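Side-chain contacts in putative branched-chain amino acid ABC transporter, periplasmic branched-chain amino acid-binding protein (Pseudomonas protegens Pf-5, PDB 4RU0), which probably binds a branched-chain amino acid or related solute in the periplasm and delivers it to an ABC transporter: residues Tyr158-Thr163 with Trp237-Thr242; Thr163-Ile168 with Gly198-Leu203; Val106-Pro111 with Ala335-Ala340. All blocks are in the same frame, centred on the assembly; numbering follows the deposited sequence.

Overall arrangement
Contacts 1 and 2 belong together, their centres about 7 Å apart: both use helix 157-172 and share Thr-163, contact 1 joining this helix to strand 237-241 of the mixed sheet and contact 2 joining it to helix 197-207. Contact 3 lies on the opposite side of the chain's centre, its centre about 27 Å from that of contact 1 and about 30 Å from that of contact 2. Along the chain, 106-111 comes first, then 158-168, 198-203 and 237-242, and finally 335-340. Contact 3 thus brackets the other two in sequence. This fits the two-lobed architecture of periplasmic binding proteins, in which the chain passes back and forth between lobes flanking the ligand cleft.

Contact 1 (Tyr158-Thr163 with Trp237-Thr242); sequences YSEAST and WVFLRT
Glu-160 meets Phe-239 and Arg-241, and Ala-161 meets Phe-239, in a buried helix-on-sheet contact, where helix 157-172 lies against strand 237-241. The local axes run nearly antiparallel, at 159°, and come within 11.4 Å. With CG anti to the backbone N (chi1 -170°), Glu-160 reaches toward the strand as an extended chain and brings its CD to the edge of the Phe-239 ring, 4.1 Å from CZ. Carboxylate and ring planes stand 82° apart. Ala-161 adds its backbone, with CA 4.4 Å from Phe-239 CE2. One face of the same ring is taken by Arg-241 of its own strand, whose CD lies 3.6 Å above the plane, toward the rim.

The charged pair is loose: Glu-160 OE1 is 3.9 Å from Arg-241 NH1, a long salt bridge. Each charge has a stronger partner elsewhere, Glu-160 OE2 taking a hydrogen bond from Ile-268 N and Arg-241 NE bridging to Asp-267. Arg-241 also makes cation-pi contacts with Phe-157 and the ligand-pocket residue Tyr-192. A helix packed on a strand from the parallel part of the sheet, with polar side chains near the strand's C-terminal end by the ligand cleft, is typical of a periplasmic binding protein lobe.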
loop_
_atom_site.group_PDB
_atom_site.type_symbol
_atom_site.label_atom_id
_atom_site.label_comp_id
_atom_site.label_asym_id
_atom_site.label_seq_id
_atom_site.Cartn_x
_atom_site.Cartn_y
_atom_site.Cartn_z
ATOM N N TYR A 158 -2.636 6.677 -8.488
ATOM C CA TYR A 158 -2.324 7.181 -9.825
ATOM C C TYR A 158 -1.395 6.210 -10.542
ATOM O O TYR A 158 -1.658 5.813 -11.675
ATOM C CB TYR A 158 -1.694 8.575 -9.769
ATOM C CG TYR A 158 -2.697 9.701 -9.671
ATOM C CD1 TYR A 158 -3.936 9.506 -9.077
ATOM C CD2 TYR A 158 -2.407 10.964 -10.177
ATOM C CE1 TYR A 158 -4.855 10.539 -8.980
ATOM C CE2 TYR A 158 -3.321 12.003 -10.087
ATOM C CZ TYR A 158 -4.546 11.782 -9.490
ATOM O OH TYR A 158 -5.469 12.802 -9.391
ATOM N N SER A 159 -0.308 5.823 -9.877
ATOM C CA SER A 159 0.613 4.843 -10.444
ATOM C C SER A 159 -0.070 3.500 -10.676
ATOM O O SER A 159 0.226 2.814 -11.645
ATOM C CB SER A 159 1.825 4.649 -9.532
ATOM O OG SER A 159 2.579 5.836 -9.425
ATOM N N GLU A 160 -0.974 3.129 -9.773
ATOM C CA GLU A 160 -1.673 1.856 -9.882
ATOM C C GLU A 160 -2.455 1.797 -11.187
ATOM O O GLU A 160 -2.455 0.773 -11.871
ATOM C CB GLU A 160 -2.616 1.631 -8.704
ATOM C CG GLU A 160 -3.169 0.212 -8.655
ATOM C CD GLU A 160 -4.319 0.064 -7.675
ATOM O OE1 GLU A 160 -5.014 1.070 -7.404
ATOM O OE2 GLU A 160 -4.531 -1.063 -7.180
ATOM N N ALA A 161 -3.105 2.904 -11.531
ATOM C CA ALA A 161 -3.828 3.007 -12.789
ATOM C C ALA A 161 -2.893 2.715 -13.949
ATOM O O ALA A 161 -3.217 1.914 -14.826
ATOM C CB ALA A 161 -4.454 4.386 -12.940
ATOM N N SER A 162 -1.724 3.348 -13.938
ATOM C CA SER A 162 -0.747 3.141 -15.002
ATOM C C SER A 162 -0.305 1.681 -15.107
ATOM O O SER A 162 -0.282 1.126 -16.199
ATOM C CB SER A 162 0.469 4.038 -14.797
ATOM O OG SER A 162 1.351 3.950 -15.906
ATOM N N THR A 163 0.043 1.063 -13.978
ATOM C CA THR A 163 0.447 -0.346 -13.980
ATOM C C THR A 163 -0.690 -1.251 -14.450
ATOM O O THR A 163 -0.458 -2.233 -15.158
ATOM C CB THR A 163 0.911 -0.829 -12.589
ATOM O OG1 THR A 163 -0.202 -0.863 -11.690
ATOM C CG2 THR A 163 1.970 0.082 -12.031
ATOM N N TRP A 237 -11.833 -5.787 -20.194
ATOM C CA TRP A 237 -11.335 -5.905 -18.823
ATOM C C TRP A 237 -12.174 -5.096 -17.837
ATOM O O TRP A 237 -12.727 -4.052 -18.189
ATOM C CB TRP A 237 -9.876 -5.451 -18.740
ATOM C CG TRP A 237 -8.951 -6.294 -19.555
ATOM C CD1 TRP A 237 -8.600 -6.094 -20.858
ATOM C CD2 TRP A 237 -8.260 -7.474 -19.128
ATOM N NE1 TRP A 237 -7.735 -7.077 -21.273
ATOM C CE2 TRP A 237 -7.510 -7.939 -20.233
ATOM C CE3 TRP A 237 -8.204 -8.186 -17.924
ATOM C CZ2 TRP A 237 -6.707 -9.081 -20.166
ATOM C CZ3 TRP A 237 -7.405 -9.329 -17.859
ATOM C CH2 TRP A 237 -6.667 -9.762 -18.974
ATOM N N VAL A 238 -12.266 -5.584 -16.604
ATOM C CA VAL A 238 -12.833 -4.789 -15.523
ATOM C C VAL A 238 -11.785 -4.514 -14.447
ATOM O O VAL A 238 -11.192 -5.435 -13.875
ATOM C CB VAL A 238 -14.056 -5.472 -14.877
ATOM C CG1 VAL A 238 -14.496 -4.703 -13.629
ATOM C CG2 VAL A 238 -15.204 -5.558 -15.876
ATOM N N PHE A 239 -11.543 -3.231 -14.212
ATOM C CA PHE A 239 -10.695 -2.759 -13.131
ATOM C C PHE A 239 -11.585 -2.616 -11.892
ATOM O O PHE A 239 -12.391 -1.690 -11.804
ATOM C CB PHE A 239 -10.044 -1.427 -13.518
ATOM C CG PHE A 239 -8.947 -0.967 -12.585
ATOM C CD1 PHE A 239 -8.409 -1.818 -11.627
ATOM C CD2 PHE A 239 -8.456 0.326 -12.676
ATOM C CE1 PHE A 239 -7.397 -1.382 -10.772
ATOM C CE2 PHE A 239 -7.445 0.766 -11.829
ATOM C CZ PHE A 239 -6.914 -0.094 -10.873
ATOM N N LEU A 240 -11.456 -3.543 -10.949
ATOM C CA LEU A 240 -12.366 -3.586 -9.814
ATOM C C LEU A 240 -11.821 -2.804 -8.628
ATOM O O LEU A 240 -10.914 -3.263 -7.935
ATOM C CB LEU A 240 -12.640 -5.029 -9.399
ATOM C CG LEU A 240 -13.695 -5.177 -8.310
ATOM C CD1 LEU A 240 -15.028 -4.654 -8.809
ATOM C CD2 LEU A 240 -13.812 -6.621 -7.839
ATOM N N ARG A 241 -12.433 -1.672 -8.339
ATOM C CA ARG A 241 -11.950 -0.793 -7.297
ATOM C C ARG A 241 -13.067 -0.607 -6.305
ATOM O O ARG A 241 -13.526 0.460 -6.034
ATOM C CB ARG A 241 -11.508 0.536 -7.883
ATOM C CG ARG A 241 -10.458 0.410 -8.965
ATOM C CD ARG A 241 -9.664 1.681 -9.158
ATOM N NE ARG A 241 -8.852 1.895 -7.996
ATOM C CZ ARG A 241 -8.965 2.913 -7.166
ATOM N NH1 ARG A 241 -8.187 2.965 -6.114
ATOM N NH2 ARG A 241 -9.829 3.861 -7.388
ATOM N N THR A 242 -13.479 -1.729 -5.770
ATOM C CA THR A 242 -14.431 -1.788 -4.676
ATOM C C THR A 242 -13.670 -1.942 -3.365
ATOM O O THR A 242 -12.442 -2.028 -3.355
ATOM C CB THR A 242 -15.407 -2.972 -4.844
ATOM O OG1 THR A 242 -14.654 -4.164 -5.123
ATOM C CG2 THR A 242 -16.368 -2.713 -5.988
#

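Contact 2 (Thr163-Ile168 with Gly198-Leu203); sequences TLVNYI and GPLKLL
Val-165 rests one methyl across the adjoining tips of Leu-200 and Leu-203, and these three side chains make up the tight part of the meeting between helices 157-172 and 197-207. The methyl is CG2, which stands anti to the carbonyl carbon and reaches both leucines at once: Leu-203 CD1 at 3.9 Å and Leu-200 CD2 at 4.1 Å. The leucines sit three residues apart, so they project from neighbouring turns of their helix. Leu-203 crosses the valine at a slant, whereas Leu-200 runs past it in the opposite direction. The backbones stay well apart, with Val-165 CA 7.8 Å from Leu-203 CA, and only the side-chain ends meet.

The two branches of Leu-200 divide the work. One methyl, CD2, meets the valine. The other, anti to CA (chi2 177°), carries on toward the sheet, where Leu-200 CD1 lies 4.0 Å from Phe-239 CD2. Leu-164 packs on that phenylalanine too, but stays 4.9 Å short of the 198-203 segment. Leu-203 also touches Leu-420 of helix 418-435, and Leu-178 of a loop touches Val-165.

Away from this core the contact thins out quickly, and no hydrogen bond links the two segments. Asn-166 and Leu-202 are partly exposed, with Asn-166 ND2 bonded instead to Ala-415 O, and Lys-201, on the far side of its helix, is exposed. Neighbouring helices joined by aliphatic side chains, with their inner residues resting on a shared sheet, form the outer helical layer of an alpha/beta lobe.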
loop_
_atom_site.group_PDB
_atom_site.type_symbol
_atom_site.label_atom_id
_atom_site.label_comp_id
_atom_site.label_asym_id
_atom_site.label_seq_id
_atom_site.Cartn_x
_atom_site.Cartn_y
_atom_site.Cartn_z
ATOM N N THR A 163 0.043 1.063 -13.978
ATOM C CA THR A 163 0.447 -0.346 -13.980
ATOM C C THR A 163 -0.690 -1.251 -14.450
ATOM O O THR A 163 -0.458 -2.233 -15.158
ATOM C CB THR A 163 0.911 -0.829 -12.589
ATOM O OG1 THR A 163 -0.202 -0.863 -11.690
ATOM C CG2 THR A 163 1.970 0.082 -12.031
ATOM N N LEU A 164 -1.916 -0.922 -14.049
ATOM C CA LEU A 164 -3.093 -1.656 -14.498
ATOM C C LEU A 164 -3.156 -1.636 -16.024
ATOM O O LEU A 164 -3.301 -2.679 -16.658
ATOM C CB LEU A 164 -4.374 -1.059 -13.893
ATOM C CG LEU A 164 -5.755 -1.680 -14.195
ATOM C CD1 LEU A 164 -6.412 -1.045 -15.418
ATOM C CD2 LEU A 164 -5.662 -3.205 -14.345
ATOM N N VAL A 165 -3.023 -0.449 -16.606
ATOM C CA VAL A 165 -3.060 -0.291 -18.056
ATOM C C VAL A 165 -1.865 -0.979 -18.723
ATOM O O VAL A 165 -2.000 -1.613 -19.770
ATOM C CB VAL A 165 -3.101 1.204 -18.444
ATOM C CG1 VAL A 165 -2.751 1.397 -19.910
ATOM C CG2 VAL A 165 -4.475 1.797 -18.131
ATOM N N ASN A 166 -0.698 -0.881 -18.100
ATOM C CA ASN A 166 0.500 -1.487 -18.662
ATOM C C ASN A 166 0.425 -3.010 -18.678
ATOM O O ASN A 166 0.977 -3.657 -19.574
ATOM C CB ASN A 166 1.739 -1.030 -17.900
ATOM C CG ASN A 166 2.064 0.419 -18.158
ATOM O OD1 ASN A 166 1.491 1.033 -19.056
ATOM N ND2 ASN A 166 2.987 0.980 -17.374
ATOM N N TYR A 167 -0.261 -3.581 -17.693
ATOM C CA TYR A 167 -0.459 -5.021 -17.666
ATOM C C TYR A 167 -1.456 -5.446 -18.741
ATOM O O TYR A 167 -1.246 -6.454 -19.416
ATOM C CB TYR A 167 -0.932 -5.484 -16.291
ATOM C CG TYR A 167 -1.230 -6.966 -16.243
ATOM C CD1 TYR A 167 -0.201 -7.902 -16.241
ATOM C CD2 TYR A 167 -2.540 -7.430 -16.207
ATOM C CE1 TYR A 167 -0.466 -9.257 -16.203
ATOM C CE2 TYR A 167 -2.817 -8.783 -16.167
ATOM C CZ TYR A 167 -1.776 -9.694 -16.167
ATOM O OH TYR A 167 -2.047 -11.043 -16.125
ATOM N N ILE A 168 -2.533 -4.676 -18.891
ATOM C CA ILE A 168 -3.504 -4.910 -19.958
ATOM C C ILE A 168 -2.791 -4.951 -21.310
ATOM O O ILE A 168 -2.999 -5.869 -22.106
ATOM C CB ILE A 168 -4.598 -3.812 -20.015
ATOM C CG1 ILE A 168 -5.338 -3.675 -18.680
ATOM C CG2 ILE A 168 -5.575 -4.099 -21.142
ATOM C CD1 ILE A 168 -6.167 -4.848 -18.296
ATOM N N GLY A 198 -8.859 10.726 -12.849
ATOM C CA GLY A 198 -7.865 11.507 -13.564
ATOM C C GLY A 198 -6.914 10.699 -14.433
ATOM O O GLY A 198 -6.893 10.869 -15.659
ATOM N N PRO A 199 -6.123 9.810 -13.811
ATOM C CA PRO A 199 -5.107 9.080 -14.582
ATOM C C PRO A 199 -5.697 8.182 -15.672
ATOM O O PRO A 199 -5.112 8.081 -16.754
ATOM C CB PRO A 199 -4.380 8.249 -13.514
ATOM C CG PRO A 199 -5.312 8.181 -12.366
ATOM C CD PRO A 199 -6.093 9.461 -12.380
ATOM N N LEU A 200 -6.836 7.553 -15.411
ATOM C CA LEU A 200 -7.442 6.678 -16.416
ATOM C C LEU A 200 -7.915 7.474 -17.623
ATOM O O LEU A 200 -7.847 6.992 -18.751
ATOM C CB LEU A 200 -8.598 5.874 -15.816
ATOM C CG LEU A 200 -8.084 4.689 -14.984
ATOM C CD1 LEU A 200 -9.214 3.928 -14.313
ATOM C CD2 LEU A 200 -7.246 3.758 -15.845
ATOM N N LYS A 201 -8.374 8.699 -17.393
ATOM C CA LYS A 201 -8.796 9.560 -18.489
ATOM C C LYS A 201 -7.598 9.948 -19.358
ATOM O O LYS A 201 -7.676 9.924 -20.591
ATOM C CB LYS A 201 -9.488 10.811 -17.954
ATOM C CG LYS A 201 -9.941 11.765 -19.042
ATOM C CD LYS A 201 -10.589 13.009 -18.451
ATOM C CE LYS A 201 -9.554 13.924 -17.834
ATOM N NZ LYS A 201 -10.171 15.155 -17.273
ATOM N N LEU A 202 -6.493 10.304 -18.707
ATOM C CA LEU A 202 -5.254 10.622 -19.405
ATOM C C LEU A 202 -4.750 9.435 -20.235
ATOM O O LEU A 202 -4.457 9.581 -21.422
ATOM C CB LEU A 202 -4.182 11.063 -18.404
ATOM C CG LEU A 202 -2.759 11.281 -18.935
ATOM C CD1 LEU A 202 -2.758 12.323 -20.042
ATOM C CD2 LEU A 202 -1.830 11.695 -17.804
ATOM N N LEU A 203 -4.660 8.264 -19.608
ATOM C CA LEU A 203 -4.197 7.056 -20.286
ATOM C C LEU A 203 -5.125 6.663 -21.434
ATOM O O LEU A 203 -4.675 6.126 -22.448
ATOM C CB LEU A 203 -4.065 5.902 -19.287
ATOM C CG LEU A 203 -3.014 6.138 -18.190
ATOM C CD1 LEU A 203 -3.262 5.265 -16.956
ATOM C CD2 LEU A 203 -1.607 5.920 -18.727
#

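Contact 3 (Val106-Pro111 with Ala335-Ala340)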
loop_
_atom_site.group_PDB
_atom_site.type_symbol
_atom_site.label_atom_id
_atom_site.label_comp_id
_atom_site.label_asym_id
_atom_site.label_seq_id
_atom_site.Cartn_x
_atom_site.Cartn_y
_atom_site.Cartn_z
ATOM N N VAL A 106 10.628 9.219 18.098
ATOM C CA VAL A 106 9.977 8.715 16.891
ATOM C C VAL A 106 10.734 9.172 15.649
ATOM O O VAL A 106 11.093 10.341 15.534
ATOM C CB VAL A 106 8.504 9.197 16.799
ATOM C CG1 VAL A 106 7.891 8.848 15.439
ATOM C CG2 VAL A 106 7.676 8.617 17.936
ATOM N N ALA A 107 10.982 8.252 14.725
ATOM C CA ALA A 107 11.615 8.610 13.464
ATOM C C ALA A 107 10.578 8.729 12.351
ATOM O O ALA A 107 10.592 9.682 11.575
ATOM C CB ALA A 107 12.674 7.588 13.093
ATOM N N VAL A 108 9.682 7.747 12.284
ATOM C CA VAL A 108 8.629 7.705 11.279
ATOM C C VAL A 108 7.340 7.214 11.919
ATOM O O VAL A 108 7.370 6.492 12.918
ATOM C CB VAL A 108 8.990 6.780 10.097
ATOM C CG1 VAL A 108 10.098 7.392 9.248
ATOM C CG2 VAL A 108 9.399 5.420 10.612
ATOM N N TYR A 109 6.206 7.616 11.352
ATOM C CA TYR A 109 4.919 7.229 11.907
ATOM C C TYR A 109 3.969 6.648 10.852
ATOM O O TYR A 109 3.764 7.234 9.786
ATOM C CB TYR A 109 4.262 8.424 12.600
ATOM C CG TYR A 109 3.043 8.033 13.400
ATOM C CD1 TYR A 109 3.164 7.621 14.720
ATOM C CD2 TYR A 109 1.774 8.054 12.831
ATOM C CE1 TYR A 109 2.052 7.247 15.457
ATOM C CE2 TYR A 109 0.658 7.684 13.559
ATOM C CZ TYR A 109 0.802 7.282 14.870
ATOM O OH TYR A 109 -0.302 6.911 15.602
ATOM N N GLN A 110 3.386 5.496 11.171
ATOM C CA GLN A 110 2.445 4.816 10.277
ATOM C C GLN A 110 1.083 4.668 10.937
ATOM O O GLN A 110 0.885 3.780 11.762
ATOM C CB GLN A 110 2.977 3.440 9.877
ATOM C CG GLN A 110 4.243 3.485 9.048
ATOM C CD GLN A 110 5.214 2.372 9.398
ATOM O OE1 GLN A 110 5.449 2.086 10.572
ATOM N NE2 GLN A 110 5.782 1.738 8.379
ATOM N N PRO A 111 0.138 5.547 10.579
ATOM C CA PRO A 111 -1.189 5.537 11.209
ATOM C C PRO A 111 -1.991 4.263 10.931
ATOM O O PRO A 111 -2.878 3.938 11.713
ATOM C CB PRO A 111 -1.881 6.765 10.597
ATOM C CG PRO A 111 -1.109 7.088 9.375
ATOM C CD PRO A 111 0.301 6.669 9.641
ATOM N N ALA A 335 9.626 -2.955 6.976
ATOM C CA ALA A 335 10.936 -2.922 6.341
ATOM C C ALA A 335 11.260 -1.537 5.785
ATOM O O ALA A 335 12.412 -1.090 5.829
ATOM C CB ALA A 335 11.011 -3.960 5.239
ATOM N N VAL A 336 10.238 -0.867 5.262
ATOM C CA VAL A 336 10.400 0.460 4.680
ATOM C C VAL A 336 10.905 1.443 5.730
ATOM O O VAL A 336 11.852 2.190 5.493
ATOM C CB VAL A 336 9.081 0.968 4.076
ATOM C CG1 VAL A 336 9.162 2.454 3.759
ATOM C CG2 VAL A 336 8.746 0.180 2.830
ATOM N N ALA A 337 10.274 1.416 6.895
ATOM C CA ALA A 337 10.677 2.271 7.995
ATOM C C ALA A 337 12.089 1.921 8.460
ATOM O O ALA A 337 12.917 2.810 8.670
ATOM C CB ALA A 337 9.688 2.152 9.139
ATOM N N VAL A 338 12.357 0.625 8.602
ATOM C CA VAL A 338 13.669 0.138 9.031
ATOM C C VAL A 338 14.787 0.595 8.093
ATOM O O VAL A 338 15.832 1.060 8.548
ATOM C CB VAL A 338 13.685 -1.403 9.136
ATOM C CG1 VAL A 338 15.108 -1.922 9.247
ATOM C CG2 VAL A 338 12.860 -1.861 10.325
ATOM N N GLU A 339 14.563 0.478 6.788
ATOM C CA GLU A 339 15.550 0.927 5.809
ATOM C C GLU A 339 15.705 2.446 5.814
ATOM O O GLU A 339 16.799 2.968 5.592
ATOM C CB GLU A 339 15.176 0.444 4.407
ATOM C CG GLU A 339 15.324 -1.055 4.221
ATOM C CD GLU A 339 16.738 -1.544 4.499
ATOM O OE1 GLU A 339 16.888 -2.469 5.327
ATOM O OE2 GLU A 339 17.695 -1.008 3.893
ATOM N N ALA A 340 14.602 3.150 6.056
ATOM C CA ALA A 340 14.631 4.604 6.150
ATOM C C ALA A 340 15.508 5.031 7.318
ATOM O O ALA A 340 16.344 5.926 7.189
ATOM C CB ALA A 340 13.224 5.163 6.306
#
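The first torsion of Val-108 (chi1 -71°) puts CG2 between the backbone N and the carbonyl carbon, and from there this methyl meets Ala-337 CB on helix 325-348. Two residues on, Gln-110 starts with CG anti to the carbonyl carbon (chi1 -65°) and then bends at chi2, 142°, which swings its amide toward the same alanine.

Ala-337 is therefore approached by two side chains from one extended length of loop. Val-108 CG2 comes to 3.6 Å of Ala-337 CB, a close methyl-to-methyl contact, and Gln-110 NE2 lies 4.0 Å from that CB. Val-108 and Gln-110 both direct their CB atoms at the helix, while Tyr-109 between them turns the other way and sets its ring edge-to-face with Tyr-94. The small alanine allows the backbones to come near each other, with Val-108 CA and Ala-337 CA 6.7 Å apart. Ala-340, one turn further along, also faces the loop but comes no closer than 4.8 Å.

Around the meeting point, Phe-36 of strand 34-40 touches both Gln-110 and Ala-337, and Ile-132 packs on Val-108 and Gln-110. The buried amide of Gln-110 has a weak hydrogen bond from NE2 to Asn-333 O, one turn earlier on the helix.

Chemically, then, the loop and helix are joined by a methyl pair and an amide lying against the same methyl, with no hydrogen bond between the two segments themselves. The fit probably depends more on shape than on directed bonds, and the weak bond to Asn-333 probably gives the glutamine amide only modest orientation.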